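Local structure of outer membrane protein assembly factor BamA (Haemophilus ducreyi, 4K3C) at residues G400-S405 with E520-Q525; A490-A495 with K511-Y516. The protein probably assembles and inserts beta-barrel proteins into the outer membrane as part of the Bam complex, this fragment comprising the transmembrane barrel and the last two POTRA domains. One frame throughout, in Å; residues are numbered along the deposited sequence.

Contact 1: residues G400-S405 with E520-Q525; sequences GFAGGS and EIEQFQ
Gln525 meets the backbone of Gly400 and Phe401 with both ends of its carboxamide. Gly400 N donates to Gln525 OE1 at 2.8 Å in a nearly straight bond (167°), with the donor N above the plane of the carboxamide, while Gln525 NE2 sends a bent, weak bond to Phe401 O. Further along, Ala402 N gives a straight bond (175°) to Glu520 O at 2.8 Å; a weak, bent bond from Glu522 N to Gly400 O lies between those made by Gly400 N and Ala402 N. Ile521 CD1 sits over one face of the Phe401 ring, 3.8 Å from its centroid and displaced toward the CD2-CE2 rim, a CH-pi contact between side chains that lie side by side. Gly400 and Phe401 close the RGF signature of Omp85 proteins, carried by the long loop that folds back into the barrel, and the short strand they form is antiparallel to the beginning of the last barrel strand. Glu520 CG, anti to the backbone N (chi1 172°), lies 3.5 Å from Ala402 CB, and the chain runs on extended from there. A type II turn from Ala402 to Ser405 then leads the loop onward. Behind the first shell, Gln525 OE1 takes a second, weak bond from Ser508 OG, and NE2 also gives a weak bond to Glu522 OE1.

Contact 2: residues A490-A495 with K511-Y516; sequences ASAGIA and KPIKKY
A classic beta bulge marks the open end of the hairpin of strands 489-500 and 503-512, where Ala490 faces two residues at once, Ile513 and Lys514. The hairpin belongs to the wall of the Omp85 barrel, and the bulge lies where the chain turns a corner out of strand 503-512. Ala490 O is the shared acceptor: Ile513 N reaches it at 2.8 Å and Lys514 N at 3.3 Å, both from the same face of its carbonyl plane. The return bond, Ala490 N to Lys514 O, is weak. Beyond the bulge the pairing becomes regular. Ala492 and Lys511 form a hydrogen-bonded pair, with Ala492 N pointing almost straight down the carbonyl of Lys511 at 2.8 Å and Lys511 N answering to Ala492 O at 3.0 Å. Ser491 and Pro512 between them are a non-hydrogen-bonded pair, their CA atoms 4.0 Å apart, so the lack of an N-H on proline costs this pairing nothing. Their side chains share the sheet face that meets the inward-folded loop: Ser491 OG bonds to Arg399 O, and Pro512 touches Phe401. Ala490, Ala492, Lys511 and Lys514 occupy the other face, where both lysine chains lead away from the partner strand. The extra residue of the bulge, Ile513, lies on the protein surface and spans the two alanines. Its CG1 stands between the backbone N and the carbonyl carbon (chi1 81°), which sends that branch to Ala490, while CG2, anti to the carbonyl carbon, turns to Ala492. The methyl CD1 ends 3.6 Å from Ala490 CB, and CG2 approaches Ala492 CB at 4.2 Å.

In the fold
The two contacts, with centres about 10 Å apart, illustrate how neighbouring strands of one barrel can pair within the wall and also hold an inward-folded loop. Contact 2 is a wall pairing, partly at the surface. Contact 1 fastens the loop to strand 521-531, the neighbour of strand 503-512, with half of its touching residues buried. It adds the Gln525 carboxamide and a CH-pi contact to its backbone bonds, whereas contact 2 rests on backbone bonds and the packing of Ile513 on two alanines. Phe401 joins them: its CZ lies 3.4 Å from Lys514 O and its CE1 3.8 Å from Ala490 O. Ile521 CD1 packs 3.7 Å from Pro512 CG. In sequence, contact 2 nests inside contact 1.

Contact 1: residues G400-S405 with E520-Q525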
loop_
_atom_site.group_PDB
_atom_site.type_symbol
_atom_site.label_atom_id
_atom_site.label_comp_id
_atom_site.label_asym_id
_atom_site.label_seq_id
_atom_site.Cartn_x
_atom_site.Cartn_y
_atom_site.Cartn_z
ATOM N N GLY A 400 0.641 1.336 25.714
ATOM C CA GLY A 400 0.923 1.248 27.137
ATOM C C GLY A 400 2.167 0.432 27.476
ATOM O O GLY A 400 2.808 0.649 28.501
ATOM N N PHE A 401 2.526 -0.524 26.635
ATOM C CA PHE A 401 3.827 -1.158 26.813
ATOM C C PHE A 401 4.873 -0.523 25.883
ATOM O O PHE A 401 4.547 -0.088 24.776
ATOM C CB PHE A 401 3.725 -2.668 26.623
ATOM C CG PHE A 401 2.785 -3.334 27.596
ATOM C CD1 PHE A 401 1.415 -3.158 27.486
ATOM C CD2 PHE A 401 3.269 -4.128 28.620
ATOM C CE1 PHE A 401 0.555 -3.764 28.367
ATOM C CE2 PHE A 401 2.403 -4.739 29.502
ATOM C CZ PHE A 401 1.045 -4.552 29.377
ATOM N N ALA A 402 6.120 -0.430 26.334
ATOM C CA ALA A 402 7.146 0.164 25.483
ATOM C C ALA A 402 7.408 -0.744 24.297
ATOM O O ALA A 402 7.157 -1.946 24.362
ATOM C CB ALA A 402 8.416 0.399 26.249
ATOM N N GLY A 403 7.897 -0.162 23.210
ATOM C CA GLY A 403 8.230 -0.942 22.037
ATOM C C GLY A 403 9.193 -2.075 22.365
ATOM O O GLY A 403 10.185 -1.886 23.077
ATOM N N GLY A 404 8.871 -3.267 21.868
ATOM C CA GLY A 404 9.724 -4.434 22.011
ATOM C C GLY A 404 9.901 -4.934 23.426
ATOM O O GLY A 404 10.857 -5.652 23.713
ATOM N N SER A 405 8.970 -4.568 24.302
ATOM C CA SER A 405 9.027 -4.965 25.703
ATOM C C SER A 405 8.360 -6.308 25.962
ATOM O O SER A 405 8.524 -6.883 27.032
ATOM C CB SER A 405 8.400 -3.890 26.596
ATOM O OG SER A 405 7.060 -3.648 26.224
ATOM N N GLU A 520 8.106 -3.623 30.566
ATOM C CA GLU A 520 8.292 -2.181 30.522
ATOM C C GLU A 520 7.055 -1.414 30.065
ATOM O O GLU A 520 6.666 -1.474 28.891
ATOM C CB GLU A 520 9.471 -1.792 29.674
ATOM C CG GLU A 520 9.531 -0.319 29.499
ATOM C CD GLU A 520 10.821 0.092 28.913
ATOM O OE1 GLU A 520 11.773 -0.685 29.101
ATOM O OE2 GLU A 520 10.888 1.168 28.275
ATOM N N ILE A 521 6.465 -0.675 31.002
ATOM C CA ILE A 521 5.259 0.102 30.749
ATOM C C ILE A 521 5.561 1.534 30.330
ATOM O O ILE A 521 6.171 2.277 31.076
ATOM C CB ILE A 521 4.379 0.169 32.019
ATOM C CG1 ILE A 521 4.018 -1.235 32.493
ATOM C CG2 ILE A 521 3.122 0.976 31.757
ATOM C CD1 ILE A 521 3.329 -2.070 31.448
ATOM N N GLU A 522 5.113 1.918 29.144
ATOM C CA GLU A 522 5.219 3.298 28.671
ATOM C C GLU A 522 3.824 3.778 28.279
ATOM O O GLU A 522 3.397 3.607 27.138
ATOM C CB GLU A 522 6.162 3.359 27.470
ATOM C CG GLU A 522 6.226 4.675 26.713
ATOM C CD GLU A 522 7.155 4.599 25.504
ATOM O OE1 GLU A 522 6.974 3.692 24.651
ATOM O OE2 GLU A 522 8.077 5.441 25.416
ATOM N N GLN A 523 3.120 4.363 29.243
ATOM C CA GLN A 523 1.718 4.752 29.101
ATOM C C GLN A 523 1.435 5.783 28.017
ATOM O O GLN A 523 0.532 5.607 27.189
ATOM C CB GLN A 523 1.206 5.304 30.423
ATOM C CG GLN A 523 1.665 4.515 31.603
ATOM C CD GLN A 523 0.813 4.767 32.806
ATOM O OE1 GLN A 523 0.961 5.784 33.485
ATOM N NE2 GLN A 523 -0.098 3.848 33.078
ATOM N N PHE A 524 2.169 6.883 28.042
ATOM C CA PHE A 524 1.964 7.886 27.020
ATOM C C PHE A 524 2.920 7.633 25.859
ATOM O O PHE A 524 4.113 7.418 26.041
ATOM C CB PHE A 524 2.116 9.291 27.590
ATOM C CG PHE A 524 1.786 10.370 26.617
ATOM C CD1 PHE A 524 0.481 10.566 26.204
ATOM C CD2 PHE A 524 2.782 11.195 26.112
ATOM C CE1 PHE A 524 0.167 11.572 25.303
ATOM C CE2 PHE A 524 2.485 12.203 25.214
ATOM C CZ PHE A 524 1.172 12.395 24.806
ATOM N N GLN A 525 2.368 7.635 24.662
ATOM C CA GLN A 525 3.118 7.346 23.469
ATOM C C GLN A 525 2.579 8.253 22.369
ATOM O O GLN A 525 1.445 8.706 22.447
ATOM C CB GLN A 525 2.970 5.866 23.120
ATOM C CG GLN A 525 3.584 4.932 24.164
ATOM C CD GLN A 525 3.012 3.526 24.135
ATOM O OE1 GLN A 525 1.790 3.333 24.082
ATOM N NE2 GLN A 525 3.894 2.532 24.200
#

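Contact 2: residues A490-A495 with K511-Y516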
loop_
_atom_site.group_PDB
_atom_site.type_symbol
_atom_site.label_atom_id
_atom_site.label_comp_id
_atom_site.label_asym_id
_atom_site.label_seq_id
_atom_site.Cartn_x
_atom_site.Cartn_y
_atom_site.Cartn_z
ATOM N N ALA A 490 -2.400 -7.131 27.882
ATOM C CA ALA A 490 -3.392 -6.310 27.257
ATOM C C ALA A 490 -3.521 -4.970 27.961
ATOM O O ALA A 490 -3.081 -4.782 29.086
ATOM C CB ALA A 490 -4.684 -7.028 27.251
ATOM N N SER A 491 -4.140 -4.032 27.276
ATOM C CA SER A 491 -4.256 -2.696 27.793
ATOM C C SER A 491 -5.505 -2.054 27.250
ATOM O O SER A 491 -6.086 -2.534 26.271
ATOM C CB SER A 491 -3.052 -1.872 27.340
ATOM O OG SER A 491 -3.070 -1.631 25.936
ATOM N N ALA A 492 -5.893 -0.944 27.866
ATOM C CA ALA A 492 -7.016 -0.161 27.379
ATOM C C ALA A 492 -6.710 1.333 27.458
ATOM O O ALA A 492 -6.042 1.792 28.397
ATOM C CB ALA A 492 -8.235 -0.488 28.158
ATOM N N GLY A 493 -7.171 2.101 26.472
ATOM C CA GLY A 493 -6.876 3.516 26.516
ATOM C C GLY A 493 -7.684 4.426 25.632
ATOM O O GLY A 493 -8.634 4.002 24.977
ATOM N N ILE A 494 -7.309 5.698 25.672
ATOM C CA ILE A 494 -7.752 6.714 24.721
ATOM C C ILE A 494 -6.665 6.875 23.667
ATOM O O ILE A 494 -5.491 6.611 23.915
ATOM C CB ILE A 494 -7.927 8.088 25.397
ATOM C CG1 ILE A 494 -8.637 7.927 26.734
ATOM C CG2 ILE A 494 -8.729 9.043 24.517
ATOM C CD1 ILE A 494 -10.024 7.383 26.609
ATOM N N ALA A 495 -7.055 7.320 22.489
ATOM C CA ALA A 495 -6.108 7.469 21.411
ATOM C C ALA A 495 -6.607 8.596 20.535
ATOM O O ALA A 495 -7.760 8.600 20.103
ATOM C CB ALA A 495 -5.993 6.169 20.629
ATOM N N LYS A 511 -3.471 2.388 29.760
ATOM C CA LYS A 511 -3.204 1.747 31.023
ATOM C C LYS A 511 -3.280 0.252 30.723
ATOM O O LYS A 511 -4.099 -0.171 29.906
ATOM C CB LYS A 511 -4.272 2.166 32.024
ATOM C CG LYS A 511 -3.859 2.073 33.473
ATOM C CD LYS A 511 -5.093 1.926 34.378
ATOM C CE LYS A 511 -5.890 0.653 34.063
ATOM N NZ LYS A 511 -6.890 0.329 35.122
ATOM N N PRO A 512 -2.396 -0.544 31.339
ATOM C CA PRO A 512 -2.388 -2.009 31.238
ATOM C C PRO A 512 -3.522 -2.656 32.018
ATOM O O PRO A 512 -3.803 -2.205 33.125
ATOM C CB PRO A 512 -1.064 -2.402 31.903
ATOM C CG PRO A 512 -0.253 -1.192 31.912
ATOM C CD PRO A 512 -1.194 -0.036 32.010
ATOM N N ILE A 513 -4.153 -3.689 31.461
ATOM C CA ILE A 513 -5.118 -4.481 32.226
ATOM C C ILE A 513 -4.527 -5.838 32.615
ATOM O O ILE A 513 -5.100 -6.574 33.410
ATOM C CB ILE A 513 -6.470 -4.709 31.465
ATOM C CG1 ILE A 513 -6.340 -5.852 30.461
ATOM C CG2 ILE A 513 -6.966 -3.426 30.811
ATOM C CD1 ILE A 513 -7.283 -5.745 29.303
ATOM N N LYS A 514 -3.381 -6.170 32.036
ATOM C CA LYS A 514 -2.684 -7.407 32.359
ATOM C C LYS A 514 -1.216 -7.237 31.994
ATOM O O LYS A 514 -0.876 -6.961 30.844
ATOM C CB LYS A 514 -3.274 -8.580 31.588
ATOM C CG LYS A 514 -3.500 -9.841 32.422
ATOM C CD LYS A 514 -2.239 -10.315 33.138
ATOM C CE LYS A 514 -2.195 -11.839 33.269
ATOM N NZ LYS A 514 -3.022 -12.327 34.409
ATOM N N LYS A 515 -0.343 -7.365 32.982
ATOM C CA LYS A 515 1.084 -7.348 32.705
ATOM C C LYS A 515 1.775 -8.482 33.432
ATOM O O LYS A 515 1.155 -9.292 34.121
ATOM C CB LYS A 515 1.712 -6.003 33.095
ATOM C CG LYS A 515 1.380 -5.537 34.508
ATOM C CD LYS A 515 2.038 -4.212 34.818
ATOM C CE LYS A 515 1.531 -3.643 36.132
ATOM N NZ LYS A 515 2.159 -2.314 36.444
ATOM N N TYR A 516 3.077 -8.555 33.255
ATOM C CA TYR A 516 3.843 -9.564 33.936
ATOM C C TYR A 516 5.005 -8.818 34.554
ATOM O O TYR A 516 5.325 -7.702 34.120
ATOM C CB TYR A 516 4.239 -10.702 32.965
ATOM C CG TYR A 516 3.058 -11.628 32.668
ATOM C CD1 TYR A 516 2.018 -11.213 31.847
ATOM C CD2 TYR A 516 2.965 -12.889 33.243
ATOM C CE1 TYR A 516 0.934 -12.019 31.601
ATOM C CE2 TYR A 516 1.875 -13.704 32.997
ATOM C CZ TYR A 516 0.861 -13.261 32.175
ATOM O OH TYR A 516 -0.244 -14.049 31.916
#